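Local coordinates for protein cruciform cutting endonuclease 1, mitochondrial (Schizosaccharomyces pombe, PDB 1KCF) that resolves four-way Holliday junctions as a homodimeric, magnesium-dependent endonuclease, cutting at the point of strand exchange, and appears important for maintaining mitochondrial DNA, at residues 37-42 with 238-242; 46-50 with 134-139; 12-16 with 173-178. All blocks are in the same frame, centred on the assembly; numbering follows the deposited sequence.

Interaction 1: residues 37-42 with 238-242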
loop_
_atom_site.group_PDB
_atom_site.type_symbol
_atom_site.label_atom_id
_atom_site.label_comp_id
_atom_site.label_asym_id
_atom_site.label_seq_id
_atom_site.Cartn_x
_atom_site.Cartn_y
_atom_site.Cartn_z
ATOM N N TYR A 37 18.161 10.345 14.759
ATOM C CA TYR A 37 18.252 10.110 13.327
ATOM C C TYR A 37 19.231 11.086 12.692
ATOM O O TYR A 37 19.514 12.144 13.248
ATOM C CB TYR A 37 16.882 10.283 12.661
ATOM C CG TYR A 37 15.761 9.453 13.250
ATOM C CD1 TYR A 37 14.872 10.004 14.173
ATOM C CD2 TYR A 37 15.565 8.125 12.856
ATOM C CE1 TYR A 37 13.811 9.255 14.689
ATOM C CE2 TYR A 37 14.506 7.366 13.367
ATOM C CZ TYR A 37 13.634 7.939 14.278
ATOM O OH TYR A 37 12.580 7.199 14.779
ATOM N N PRO A 38 19.770 10.738 11.512
ATOM C CA PRO A 38 20.718 11.608 10.812
ATOM C C PRO A 38 19.971 12.842 10.309
ATOM O O PRO A 38 18.755 12.797 10.134
ATOM C CB PRO A 38 21.191 10.742 9.646
ATOM C CG PRO A 38 20.941 9.339 10.111
ATOM C CD PRO A 38 19.623 9.454 10.809
ATOM N N THR A 39 20.686 13.938 10.083
ATOM C CA THR A 39 20.056 15.149 9.568
ATOM C C THR A 39 20.687 15.558 8.246
ATOM O O THR A 39 20.562 16.698 7.824
ATOM C CB THR A 39 20.153 16.336 10.550
ATOM O OG1 THR A 39 21.512 16.508 10.968
ATOM C CG2 THR A 39 19.262 16.102 11.755
ATOM N N SER A 40 21.379 14.622 7.606
ATOM C CA SER A 40 21.988 14.880 6.312
ATOM C C SER A 40 21.243 14.011 5.303
ATOM O O SER A 40 20.741 12.942 5.650
ATOM C CB SER A 40 23.483 14.522 6.321
ATOM O OG SER A 40 23.688 13.137 6.567
ATOM N N ARG A 41 21.166 14.478 4.063
ATOM C CA ARG A 41 20.478 13.748 3.006
ATOM C C ARG A 41 19.075 13.336 3.459
ATOM O O ARG A 41 18.714 12.161 3.458
ATOM C CB ARG A 41 21.296 12.520 2.595
ATOM C CG ARG A 41 22.737 12.845 2.200
ATOM C CD ARG A 41 23.450 11.633 1.608
ATOM N NE ARG A 41 23.040 11.370 0.229
ATOM C CZ ARG A 41 23.409 12.107 -0.816
ATOM N NH1 ARG A 41 24.200 13.158 -0.644
ATOM N NH2 ARG A 41 22.985 11.802 -2.034
ATOM N N VAL A 42 18.295 14.331 3.858
ATOM C CA VAL A 42 16.934 14.120 4.314
ATOM C C VAL A 42 15.977 14.365 3.149
ATOM O O VAL A 42 15.928 15.464 2.591
ATOM C CB VAL A 42 16.594 15.086 5.463
ATOM C CG1 VAL A 42 15.170 14.853 5.940
ATOM C CG2 VAL A 42 17.585 14.888 6.611
ATOM N N TRP A 238 11.251 18.934 10.330
ATOM C CA TRP A 238 11.758 17.732 10.976
ATOM C C TRP A 238 13.231 17.861 11.379
ATOM O O TRP A 238 13.648 17.378 12.432
ATOM C CB TRP A 238 11.597 16.536 10.039
ATOM C CG TRP A 238 12.025 15.241 10.646
ATOM C CD1 TRP A 238 11.275 14.418 11.437
ATOM C CD2 TRP A 238 13.302 14.620 10.512
ATOM N NE1 TRP A 238 12.010 13.314 11.799
ATOM C CE2 TRP A 238 13.264 13.412 11.242
ATOM C CE3 TRP A 238 14.485 14.959 9.843
ATOM C CZ2 TRP A 238 14.352 12.546 11.325
ATOM C CZ3 TRP A 238 15.574 14.097 9.924
ATOM C CH2 TRP A 238 15.496 12.903 10.661
ATOM N N MET A 239 14.023 18.498 10.529
ATOM C CA MET A 239 15.436 18.661 10.824
ATOM C C MET A 239 15.635 19.544 12.044
ATOM O O MET A 239 16.558 19.326 12.826
ATOM C CB MET A 239 16.158 19.246 9.615
ATOM C CG MET A 239 16.277 18.261 8.467
ATOM S SD MET A 239 16.690 19.059 6.907
ATOM C CE MET A 239 18.204 19.823 7.332
ATOM N N ARG A 240 14.766 20.535 12.215
ATOM C CA ARG A 240 14.873 21.421 13.360
ATOM C C ARG A 240 14.468 20.676 14.621
ATOM O O ARG A 240 15.033 20.914 15.689
ATOM C CB ARG A 240 14.005 22.670 13.171
ATOM C CG ARG A 240 14.430 23.533 11.986
ATOM C CD ARG A 240 13.715 24.883 11.975
ATOM N NE ARG A 240 14.270 25.809 12.959
ATOM C CZ ARG A 240 13.809 27.036 13.181
ATOM N NH1 ARG A 240 12.777 27.498 12.489
ATOM N NH2 ARG A 240 14.382 27.806 14.096
ATOM N N TRP A 241 13.499 19.766 14.504
ATOM C CA TRP A 241 13.069 18.991 15.664
ATOM C C TRP A 241 14.249 18.198 16.185
ATOM O O TRP A 241 14.502 18.161 17.388
ATOM C CB TRP A 241 11.951 18.004 15.314
ATOM C CG TRP A 241 10.678 18.629 14.858
ATOM C CD1 TRP A 241 10.274 19.914 15.066
ATOM C CD2 TRP A 241 9.629 17.990 14.119
ATOM N NE1 TRP A 241 9.040 20.119 14.500
ATOM C CE2 TRP A 241 8.619 18.956 13.911
ATOM C CE3 TRP A 241 9.442 16.697 13.614
ATOM C CZ2 TRP A 241 7.436 18.668 13.214
ATOM C CZ3 TRP A 241 8.263 16.411 12.919
ATOM C CH2 TRP A 241 7.280 17.395 12.728
ATOM N N GLN A 242 14.968 17.558 15.270
ATOM C CA GLN A 242 16.117 16.745 15.643
ATOM C C GLN A 242 17.188 17.602 16.310
ATOM O O GLN A 242 17.880 17.146 17.220
ATOM C CB GLN A 242 16.703 16.045 14.410
ATOM C CG GLN A 242 15.683 15.294 13.561
ATOM C CD GLN A 242 14.673 14.527 14.393
ATOM O OE1 GLN A 242 15.042 13.719 15.249
ATOM N NE2 GLN A 242 13.388 14.775 14.145
HETATM O O HOH W 1 17.631 12.744 16.184
#

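Interaction 2: residues 46-50 with 134-139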
loop_
_atom_site.group_PDB
_atom_site.type_symbol
_atom_site.label_atom_id
_atom_site.label_comp_id
_atom_site.label_asym_id
_atom_site.label_seq_id
_atom_site.Cartn_x
_atom_site.Cartn_y
_atom_site.Cartn_z
ATOM N N ASP A 46 5.881 14.685 -0.035
ATOM C CA ASP A 46 4.469 15.011 0.117
ATOM C C ASP A 46 3.735 14.124 -0.874
ATOM O O ASP A 46 3.724 14.413 -2.072
ATOM C CB ASP A 46 4.220 16.472 -0.238
ATOM C CG ASP A 46 3.824 17.294 0.956
ATOM O OD1 ASP A 46 2.919 16.861 1.697
ATOM O OD2 ASP A 46 4.416 18.376 1.148
ATOM N N LEU A 47 3.136 13.045 -0.376
ATOM C CA LEU A 47 2.434 12.098 -1.234
ATOM C C LEU A 47 1.260 12.666 -2.019
ATOM O O LEU A 47 0.328 13.251 -1.457
ATOM C CB LEU A 47 1.955 10.895 -0.425
ATOM C CG LEU A 47 3.045 9.976 0.125
ATOM C CD1 LEU A 47 2.411 8.929 1.024
ATOM C CD2 LEU A 47 3.799 9.330 -1.025
ATOM N N GLY A 48 1.330 12.463 -3.330
ATOM C CA GLY A 48 0.303 12.911 -4.247
ATOM C C GLY A 48 0.683 12.324 -5.590
ATOM O O GLY A 48 1.829 11.920 -5.779
ATOM N N ILE A 49 -0.254 12.253 -6.522
ATOM C CA ILE A 49 0.068 11.703 -7.831
ATOM C C ILE A 49 0.269 12.826 -8.843
ATOM O O ILE A 49 1.305 12.897 -9.499
ATOM C CB ILE A 49 -1.034 10.734 -8.308
ATOM C CG1 ILE A 49 -1.118 9.554 -7.336
ATOM C CG2 ILE A 49 -0.724 10.234 -9.713
ATOM C CD1 ILE A 49 -2.221 8.566 -7.641
ATOM N N LYS A 50 -0.705 13.720 -8.949
ATOM C CA LYS A 50 -0.583 14.818 -9.895
ATOM C C LYS A 50 0.191 15.989 -9.306
ATOM O O LYS A 50 0.547 16.929 -10.020
ATOM C CB LYS A 50 -1.969 15.254 -10.382
ATOM C CG LYS A 50 -2.677 14.154 -11.176
ATOM C CD LYS A 50 -3.964 14.629 -11.824
ATOM C CE LYS A 50 -4.627 13.491 -12.600
ATOM N NZ LYS A 50 -5.876 13.919 -13.296
ATOM N N ARG A 134 -6.044 6.593 -3.772
ATOM C CA ARG A 134 -4.792 6.790 -4.494
ATOM C C ARG A 134 -3.604 7.007 -3.561
ATOM O O ARG A 134 -2.593 6.324 -3.680
ATOM C CB ARG A 134 -4.893 7.994 -5.430
ATOM C CG ARG A 134 -5.995 7.918 -6.460
ATOM C CD ARG A 134 -6.061 9.226 -7.240
ATOM N NE ARG A 134 -7.227 9.293 -8.115
ATOM C CZ ARG A 134 -7.485 10.304 -8.939
ATOM N NH1 ARG A 134 -6.654 11.337 -9.000
ATOM N NH2 ARG A 134 -8.572 10.285 -9.699
ATOM N N VAL A 135 -3.723 7.959 -2.640
ATOM C CA VAL A 135 -2.628 8.254 -1.723
ATOM C C VAL A 135 -2.376 7.162 -0.690
ATOM O O VAL A 135 -1.235 6.954 -0.278
ATOM C CB VAL A 135 -2.846 9.599 -0.982
ATOM C CG1 VAL A 135 -2.873 10.737 -1.986
ATOM C CG2 VAL A 135 -4.147 9.559 -0.182
ATOM N N ASN A 136 -3.429 6.474 -0.259
ATOM C CA ASN A 136 -3.249 5.407 0.718
ATOM C C ASN A 136 -2.493 4.255 0.060
ATOM O O ASN A 136 -1.637 3.620 0.677
ATOM C CB ASN A 136 -4.602 4.900 1.232
ATOM C CG ASN A 136 -5.336 5.933 2.068
ATOM O OD1 ASN A 136 -4.756 6.936 2.491
ATOM N ND2 ASN A 136 -6.618 5.687 2.323
ATOM N N MET A 137 -2.823 4.002 -1.200
ATOM C CA MET A 137 -2.208 2.932 -1.961
ATOM C C MET A 137 -0.733 3.218 -2.220
ATOM O O MET A 137 0.112 2.342 -2.052
ATOM C CB MET A 137 -2.940 2.756 -3.293
ATOM C CG MET A 137 -2.819 1.368 -3.872
ATOM S SD MET A 137 -3.704 1.179 -5.421
ATOM C CE MET A 137 -5.388 1.500 -4.873
ATOM N N LEU A 138 -0.440 4.447 -2.635
ATOM C CA LEU A 138 0.924 4.873 -2.922
ATOM C C LEU A 138 1.781 4.725 -1.671
ATOM O O LEU A 138 2.844 4.109 -1.695
ATOM C CB LEU A 138 0.933 6.335 -3.370
ATOM C CG LEU A 138 1.799 6.691 -4.580
ATOM C CD1 LEU A 138 1.956 8.205 -4.647
ATOM C CD2 LEU A 138 3.162 6.028 -4.468
ATOM N N GLU A 139 1.303 5.296 -0.575
ATOM C CA GLU A 139 2.004 5.228 0.696
ATOM C C GLU A 139 2.263 3.778 1.096
ATOM O O GLU A 139 3.389 3.408 1.430
ATOM C CB GLU A 139 1.178 5.923 1.782
ATOM C CG GLU A 139 1.679 5.705 3.198
ATOM C CD GLU A 139 0.839 6.436 4.232
ATOM O OE1 GLU A 139 0.974 7.671 4.340
ATOM O OE2 GLU A 139 0.038 5.779 4.932
#

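Interaction 3: residues 12-16 with 173-178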
loop_
_atom_site.group_PDB
_atom_site.type_symbol
_atom_site.label_atom_id
_atom_site.label_comp_id
_atom_site.label_asym_id
_atom_site.label_seq_id
_atom_site.Cartn_x
_atom_site.Cartn_y
_atom_site.Cartn_z
ATOM N N ILE A 12 7.702 21.631 24.616
ATOM C CA ILE A 12 8.896 20.969 24.109
ATOM C C ILE A 12 8.505 19.911 23.073
ATOM O O ILE A 12 9.170 19.756 22.043
ATOM C CB ILE A 12 9.689 20.296 25.260
ATOM C CG1 ILE A 12 10.259 21.374 26.189
ATOM C CG2 ILE A 12 10.807 19.424 24.701
ATOM C CD1 ILE A 12 11.086 20.832 27.335
ATOM N N CYS A 13 7.425 19.185 23.347
ATOM C CA CYS A 13 6.956 18.155 22.427
ATOM C C CYS A 13 6.579 18.769 21.087
ATOM O O CYS A 13 6.864 18.202 20.033
ATOM C CB CYS A 13 5.762 17.406 23.023
ATOM S SG CYS A 13 6.230 16.223 24.316
ATOM N N LYS A 14 5.946 19.936 21.131
ATOM C CA LYS A 14 5.548 20.623 19.912
ATOM C C LYS A 14 6.768 21.134 19.153
ATOM O O LYS A 14 6.760 21.191 17.925
ATOM C CB LYS A 14 4.620 21.795 20.237
ATOM C CG LYS A 14 4.295 22.666 19.034
ATOM C CD LYS A 14 3.346 23.805 19.388
ATOM C CE LYS A 14 1.973 23.284 19.779
ATOM N NZ LYS A 14 1.033 24.391 20.094
ATOM N N LEU A 15 7.814 21.502 19.887
ATOM C CA LEU A 15 9.032 22.012 19.271
ATOM C C LEU A 15 9.896 20.895 18.705
ATOM O O LEU A 15 10.838 21.155 17.961
ATOM C CB LEU A 15 9.855 22.811 20.285
ATOM C CG LEU A 15 9.308 24.119 20.862
ATOM C CD1 LEU A 15 10.334 24.686 21.828
ATOM C CD2 LEU A 15 9.020 25.123 19.754
ATOM N N THR A 16 9.578 19.653 19.058
ATOM C CA THR A 16 10.344 18.508 18.582
ATOM C C THR A 16 9.498 17.543 17.759
ATOM O O THR A 16 9.926 16.430 17.458
ATOM C CB THR A 16 10.967 17.737 19.759
ATOM O OG1 THR A 16 9.941 17.380 20.690
ATOM C CG2 THR A 16 12.014 18.594 20.468
ATOM N N SER A 173 1.550 22.661 13.055
ATOM C CA SER A 173 1.455 23.149 14.425
ATOM C C SER A 173 2.794 23.740 14.827
ATOM O O SER A 173 2.863 24.787 15.473
ATOM C CB SER A 173 1.091 22.000 15.370
ATOM O OG SER A 173 1.392 22.321 16.717
ATOM N N TYR A 174 3.860 23.055 14.433
ATOM C CA TYR A 174 5.202 23.507 14.743
ATOM C C TYR A 174 5.496 24.887 14.164
ATOM O O TYR A 174 5.880 25.809 14.889
ATOM C CB TYR A 174 6.239 22.516 14.208
ATOM C CG TYR A 174 7.649 23.056 14.278
ATOM C CD1 TYR A 174 8.313 23.189 15.502
ATOM C CD2 TYR A 174 8.299 23.491 13.128
ATOM C CE1 TYR A 174 9.591 23.750 15.573
ATOM C CE2 TYR A 174 9.568 24.051 13.184
ATOM C CZ TYR A 174 10.210 24.179 14.404
ATOM O OH TYR A 174 11.464 24.748 14.443
ATOM N N TRP A 175 5.325 25.027 12.856
ATOM C CA TRP A 175 5.615 26.295 12.205
ATOM C C TRP A 175 4.702 27.444 12.612
ATOM O O TRP A 175 5.130 28.596 12.640
ATOM C CB TRP A 175 5.610 26.117 10.684
ATOM C CG TRP A 175 6.819 25.371 10.193
ATOM C CD1 TRP A 175 6.839 24.160 9.557
ATOM C CD2 TRP A 175 8.189 25.769 10.336
ATOM N NE1 TRP A 175 8.134 23.781 9.299
ATOM C CE2 TRP A 175 8.983 24.751 9.765
ATOM C CE3 TRP A 175 8.823 26.888 10.892
ATOM C CZ2 TRP A 175 10.379 24.817 9.732
ATOM C CZ3 TRP A 175 10.214 26.954 10.860
ATOM C CH2 TRP A 175 10.974 25.923 10.282
ATOM N N ALA A 176 3.453 27.137 12.937
ATOM C CA ALA A 176 2.507 28.167 13.349
ATOM C C ALA A 176 2.983 28.862 14.629
ATOM O O ALA A 176 3.007 30.091 14.710
ATOM C CB ALA A 176 1.136 27.554 13.571
ATOM N N SER A 177 3.370 28.069 15.621
ATOM C CA SER A 177 3.829 28.615 16.892
ATOM C C SER A 177 5.200 29.271 16.807
ATOM O O SER A 177 5.490 30.213 17.547
ATOM C CB SER A 177 3.852 27.516 17.957
ATOM O OG SER A 177 4.653 26.425 17.543
ATOM N N VAL A 178 6.041 28.781 15.904
ATOM C CA VAL A 178 7.386 29.323 15.747
ATOM C C VAL A 178 7.440 30.577 14.884
ATOM O O VAL A 178 8.314 31.422 15.068
ATOM C CB VAL A 178 8.342 28.269 15.142
ATOM C CG1 VAL A 178 9.717 28.879 14.902
ATOM C CG2 VAL A 178 8.448 27.075 16.074
#

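Interaction 1: residues 37-42 with 238-242
Apolar packing carries most of this contact, with the indole of Trp238 at its middle. Tyr37 CB lies 3.6 Å from Trp238 CH2 at the edge of the indole, and Val42 CG2 lies 4.0 Å from Trp238 CZ3. Val42 CG2 also reaches Met239 CG at 4.1 Å, while the methyl Thr39 CG2 sits 3.7 Å from Gln242 CB. The Tyr37 ring and the six-membered ring of Trp238 are 6.0 Å apart between centroids, their planes inclined at 50°. Backbone oxygens of the loop approach the same side chains: Pro38 O is 3.3 Å from Trp238 CH2, at the ring edge, and Thr39 O is 3.9 Å from Met239 CE. The segments thus bring the run-in to strand 42-47, the central first strand of the RNase H-like fold shared by RuvC-family resolvases, against the long helix 224-253 that packs on the sheet; Val113 and Leu115 of strand 113-118 and Leu164 of strand 162-165 also touch Trp238. Where the strand starts, Arg41 and Val42 both face Ala57 in a G1 beta bulge. Polar chemistry across the interface runs through water 1, which accepts from Tyr37 N at 2.8 Å and donates to Gln242 OE1 at 2.9 Å. The other end of that amide is held within the helix, Gln242 NE2 donating to Trp238 O at 3.1 Å.

Interaction 2: residues 46-50 with 134-139
This is a buried, largely apolar contact between the end of strand 42-47, with the turn that follows it, and one side of helix 128-151; no hydrogen bond joins the two segments. The backbones come nearest at Gly48, whose CA is 6.1 Å from Val135 CA, and the side chains of Leu47 and Ile49 point toward the helix on either side of it in sequence. Leu47 is the more deeply engaged: its CD1 lies 3.3 Å from Glu139 CB and its CD2 4.2 Å from Leu138 CD1. Ile49 CD1 rests 3.5 Å from Arg134 CB, and Ile49 CG1 is 4.3 Å from the same Leu138 CD1, so this one methyl is met by Leu47 at the end of the strand and by Ile49 in the turn beyond. Leu138 CD1 also lies 3.9 Å from Gly48 O, while Val135 CG1 lies 4.1 Å from Leu47 O. Arg134 and Leu138, one turn apart, point toward the extended chain, with Val135 and Glu139, again a turn apart, meeting it from the side. The carboxylate of Glu139 is bound outside the pair, in a salt bridge with Arg118 of strand 113-118. Beyond the contact, Asn136, Met137 and Glu139 pack on Leu133, Ser140 and Pro91 of the second subunit. Leu47 directly follows Asp46, a magnesium ligand whose carboxylate lies close to that of the second ligand, Asp230. A central first strand that carries a metal-binding aspartate, here backed by a flanking helix, is characteristic of the RNase H-like fold of RuvC-type resolvases.

Interaction 3: residues 12-16 with 173-178
Lys14 lays its aliphatic chain across the exposed side of helix 168-179, over two serines one turn apart: its CE is 3.3 Å from Ser173 OG and its CD 3.5 Å from Ser177 OG. The CA-to-CB bond leaves sideways, and with chi3 in the m well the chain bends so that its methylenes, more than its amine, line the contact. No hydrogen bond crosses between the segments. Ser177 OG turns back on its own helix, 3.2 Å from Ser173 O and 3.0 Å from Tyr174 O. Here the last turn of helix 6-15, in the N-terminal SAP region, meets a helix of the catalytic domain, so the contact joins the two parts of the chain. Backbones approach closely at this point, Lys14 CA lying 5.9 Å from Tyr174 CA. Tyr174 lies against the carbonyls of Lys14 and Leu15: its CD1 is 3.5 Å from Lys14 O, which sits at the ring edge, and its CE1 is 3.7 Å from Leu15 O. Leu15 starts away from the partner helix, yet its CD2 comes within 4.4 Å of Tyr174 CE1 and 4.2 Å of Val178 CG2, a small apolar patch beside the lysine–serine packing. Thr16 binds back through OG1 to Ile12 O at 2.8 Å. Helix 224-253 adjoins both segments: Trp241 stacks edge-to-face with Tyr174, and Gln244 touches Leu15.

In the fold
Interaction 2 is the buried one, interaction 1 is partly buried and interaction 3 lies at the surface; the chemistry follows, from leucine, isoleucine and valine packing, through an indole with a bridging water, to lysine methylenes over serines. Interactions 1 and 2 take opposite ends of strand 42-47, their centres 23 Å apart on opposite sides of the chain's centre, and pack it against different helices, 224-253 and 128-151. Interactions 1 and 3 touch directly: Arg240 and Trp241, on helix 224-253, pack against Trp175, Tyr174, Leu15 and Thr16. Interaction 2 has no touch with interaction 3, and it alone meets the second subunit.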